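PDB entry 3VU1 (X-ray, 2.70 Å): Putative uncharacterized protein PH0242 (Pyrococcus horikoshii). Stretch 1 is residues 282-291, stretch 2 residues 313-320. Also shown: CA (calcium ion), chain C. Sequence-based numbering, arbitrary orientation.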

# COMPACT_ATOMS: atom_id res chain seq x y z
N TYR A 282 7.57 8.25 -15.80
CA TYR A 282 8.34 7.59 -14.74
C TYR A 282 7.39 6.68 -13.97
O TYR A 282 6.45 7.14 -13.33
CB TYR A 282 8.94 8.62 -13.80
CG TYR A 282 10.07 9.41 -14.39
CD1 TYR A 282 9.81 10.43 -15.33
CD2 TYR A 282 11.40 9.18 -14.01
CE1 TYR A 282 10.84 11.18 -15.87
CE2 TYR A 282 12.44 9.93 -14.55
CZ TYR A 282 12.16 10.92 -15.48
OH TYR A 282 13.16 11.68 -16.02
N ILE A 283 7.64 5.39 -14.07
CA ILE A 283 6.69 4.39 -13.61
C ILE A 283 7.08 3.79 -12.27
O ILE A 283 8.25 3.43 -12.04
CB ILE A 283 6.51 3.30 -14.68
CG1 ILE A 283 5.71 3.92 -15.84
CG2 ILE A 283 5.85 2.06 -14.09
CD1 ILE A 283 5.44 3.01 -17.02
N SER A 284 6.12 3.72 -11.37
CA SER A 284 6.29 2.97 -10.13
C SER A 284 5.41 1.73 -10.14
O SER A 284 4.19 1.84 -10.21
CB SER A 284 5.97 3.87 -8.95
OG SER A 284 5.91 3.10 -7.78
N ALA A 285 6.02 0.55 -10.13
CA ALA A 285 5.27 -0.72 -10.04
C ALA A 285 5.41 -1.31 -8.64
O ALA A 285 6.53 -1.61 -8.18
CB ALA A 285 5.73 -1.71 -11.10
N PHE A 286 4.27 -1.46 -7.97
CA PHE A 286 4.28 -1.81 -6.56
C PHE A 286 3.93 -3.28 -6.22
O PHE A 286 2.76 -3.68 -6.20
CB PHE A 286 3.38 -0.86 -5.75
CG PHE A 286 3.60 -0.96 -4.27
CD1 PHE A 286 4.57 -0.17 -3.65
CD2 PHE A 286 2.89 -1.90 -3.51
CE1 PHE A 286 4.79 -0.29 -2.29
CE2 PHE A 286 3.12 -2.03 -2.16
CZ PHE A 286 4.07 -1.22 -1.55
N GLY A 287 4.94 -4.07 -5.90
CA GLY A 287 4.69 -5.44 -5.49
C GLY A 287 4.58 -6.48 -6.57
O GLY A 287 4.82 -7.66 -6.30
N ARG A 288 4.18 -6.10 -7.78
CA ARG A 288 4.20 -7.05 -8.91
C ARG A 288 4.77 -6.46 -10.20
O ARG A 288 4.67 -5.26 -10.46
CB ARG A 288 2.84 -7.71 -9.14
CG ARG A 288 1.76 -6.80 -9.68
CD ARG A 288 0.52 -7.56 -10.15
NE ARG A 288 0.12 -8.55 -9.16
CZ ARG A 288 -0.64 -9.63 -9.39
NH1 ARG A 288 -1.13 -9.86 -10.61
NH2 ARG A 288 -0.91 -10.47 -8.40
N ASP A 289 5.37 -7.32 -11.02
CA ASP A 289 5.93 -6.90 -12.30
C ASP A 289 4.88 -6.43 -13.31
O ASP A 289 3.72 -6.86 -13.27
CB ASP A 289 6.74 -8.04 -12.92
CG ASP A 289 7.95 -8.41 -12.08
OD1 ASP A 289 8.56 -7.55 -11.39
OD2 ASP A 289 8.29 -9.60 -12.11
N ILE A 290 5.31 -5.56 -14.23
CA ILE A 290 4.56 -5.33 -15.48
C ILE A 290 4.95 -6.45 -16.46
O ILE A 290 6.14 -6.71 -16.62
CB ILE A 290 4.90 -3.95 -16.07
CG1 ILE A 290 4.50 -2.86 -15.06
CG2 ILE A 290 4.17 -3.73 -17.38
CD1 ILE A 290 5.25 -1.56 -15.21
N LYS A 291 3.97 -7.14 -17.06
CA LYS A 291 4.20 -8.22 -18.05
C LYS A 291 3.21 -8.09 -19.19
O LYS A 291 1.99 -8.07 -18.95
CB LYS A 291 3.94 -9.62 -17.48
CG LYS A 291 4.98 -10.12 -16.49
CD LYS A 291 4.67 -11.52 -15.96
CE LYS A 291 3.59 -11.49 -14.89
NZ LYS A 291 3.65 -12.71 -14.04
N GLU A 313 3.68 -0.27 -25.40
CA GLU A 313 3.64 -1.61 -24.84
C GLU A 313 4.80 -1.79 -23.89
O GLU A 313 5.84 -1.16 -24.05
CB GLU A 313 3.78 -2.63 -25.93
CG GLU A 313 2.54 -2.77 -26.79
CD GLU A 313 2.71 -3.81 -27.87
OE1 GLU A 313 1.69 -4.34 -28.33
OE2 GLU A 313 3.87 -4.12 -28.24
N ILE A 314 4.63 -2.63 -22.86
CA ILE A 314 5.78 -3.00 -22.03
C ILE A 314 5.75 -4.49 -21.88
O ILE A 314 4.84 -5.02 -21.24
CB ILE A 314 5.74 -2.37 -20.63
CG1 ILE A 314 5.55 -0.86 -20.72
CG2 ILE A 314 7.03 -2.70 -19.90
CD1 ILE A 314 5.04 -0.23 -19.45
N LYS A 315 6.72 -5.17 -22.51
CA LYS A 315 6.82 -6.64 -22.47
C LYS A 315 7.11 -7.08 -21.03
O LYS A 315 6.46 -7.99 -20.50
CB LYS A 315 7.85 -7.18 -23.50
CG LYS A 315 9.35 -6.85 -23.30
CD LYS A 315 9.71 -5.42 -22.82
CE LYS A 315 9.71 -4.34 -23.91
NZ LYS A 315 10.79 -4.57 -24.91
N TYR A 316 8.02 -6.35 -20.40
CA TYR A 316 8.44 -6.69 -19.08
C TYR A 316 9.15 -5.54 -18.38
O TYR A 316 10.11 -4.98 -18.92
CB TYR A 316 9.36 -7.93 -19.10
CG TYR A 316 9.89 -8.28 -17.71
CD1 TYR A 316 9.08 -8.94 -16.79
CD2 TYR A 316 11.19 -7.90 -17.31
CE1 TYR A 316 9.53 -9.23 -15.53
CE2 TYR A 316 11.67 -8.19 -16.05
CZ TYR A 316 10.83 -8.86 -15.16
OH TYR A 316 11.23 -9.17 -13.88
N MET A 317 8.69 -5.24 -17.17
CA MET A 317 9.43 -4.38 -16.25
C MET A 317 9.50 -5.01 -14.85
O MET A 317 8.48 -5.38 -14.29
CB MET A 317 8.81 -2.98 -16.22
CG MET A 317 9.62 -1.97 -15.42
SD MET A 317 9.01 -0.26 -15.44
CE MET A 317 8.96 0.06 -17.20
N ASN A 318 10.69 -5.15 -14.29
CA ASN A 318 10.86 -5.58 -12.90
C ASN A 318 10.39 -4.53 -11.89
O ASN A 318 10.83 -3.37 -11.95
CB ASN A 318 12.31 -5.90 -12.61
CG ASN A 318 12.49 -6.61 -11.27
OD1 ASN A 318 12.47 -5.99 -10.21
ND2 ASN A 318 12.65 -7.91 -11.32
N HIS A 319 9.56 -4.93 -10.93
CA HIS A 319 8.95 -3.96 -10.02
C HIS A 319 9.89 -3.42 -9.01
O HIS A 319 9.57 -2.47 -8.32
CB HIS A 319 7.69 -4.51 -9.37
CG HIS A 319 7.94 -5.56 -8.31
ND1 HIS A 319 8.18 -5.24 -7.01
CD2 HIS A 319 7.96 -6.94 -8.38
CE1 HIS A 319 8.35 -6.37 -6.31
NE2 HIS A 319 8.21 -7.41 -7.14
N LEU A 320 11.07 -4.01 -8.93
CA LEU A 320 12.15 -3.50 -8.06
C LEU A 320 13.20 -2.68 -8.81
O LEU A 320 14.08 -2.10 -8.19
CB LEU A 320 12.85 -4.63 -7.32
CG LEU A 320 11.91 -5.47 -6.46
CD1 LEU A 320 12.58 -6.77 -6.03
CD2 LEU A 320 11.42 -4.63 -5.28
CA CA C . 8.40 -0.73 -7.13

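Contact between residues 282-291 and 313-320 of PH0242, which buries 621 Å² counted over both sides. Backbone pairing: Ile290 and Met317 form an antiparallel hydrogen-bonded pair, with Met317 N donating to Ile290 O (3.0 Å, nearly straight at 166°) and Ile290 N to Met317 O (3.2 Å, more bent at 138°). Lys291 and Tyr316 follow as the non-hydrogen-bonded pair, their CA atoms 4.6 Å apart. Two CA-H...O contacts accompany this pair: Tyr316 CA lies 3.4 Å from Ile290 O, and Lys291 CA lies 3.3 Å from Lys315 O. Side-chain hydrogen bonds: where the ladder gives out, Asp289 takes over with its carboxylate. Asp289 OD1 accepts from the backbone His319 N at 2.8 Å, while Asp289 OD2 receives a weak bond from Tyr316 OH at 3.5 Å, so the two oxygens reach different residues of the partner stretch. The same hydroxyl accepts from within its own stretch, Asn318 ND2 to Tyr316 OH, 3.2 Å. Apolar packing: Ile290 and Met317 project from the same face of the sheet and touch at Ile290 CD1 and Met317 CB (4.0 Å). Ile290 CG2 also meets Ile314 CB at 3.9 Å, and Ile283 extends the cluster, with Ile283 CD1 4.1 Å from Ile314 CD1 and Ile283 CG2 4.1 Å from Met317 SD. Ring contact: Gly287 CA sits over the face of the His319 imidazole, 4.0 Å from the ring centroid and 23° off its normal, a CH-pi contact. The backbone angles of Gly287 (87°/-27°) would jam a CB against the preceding carbonyl oxygen, which by itself calls for glycine. Metal: Ala285 O and His319 O, carbonyl oxygens with no proton to share, come within 3.2 Å of each other as both bind the same calcium ion, Ala285 O at 2.3 Å and His319 O at 2.4 Å from CA; three further ligand atoms come from elsewhere in the structure.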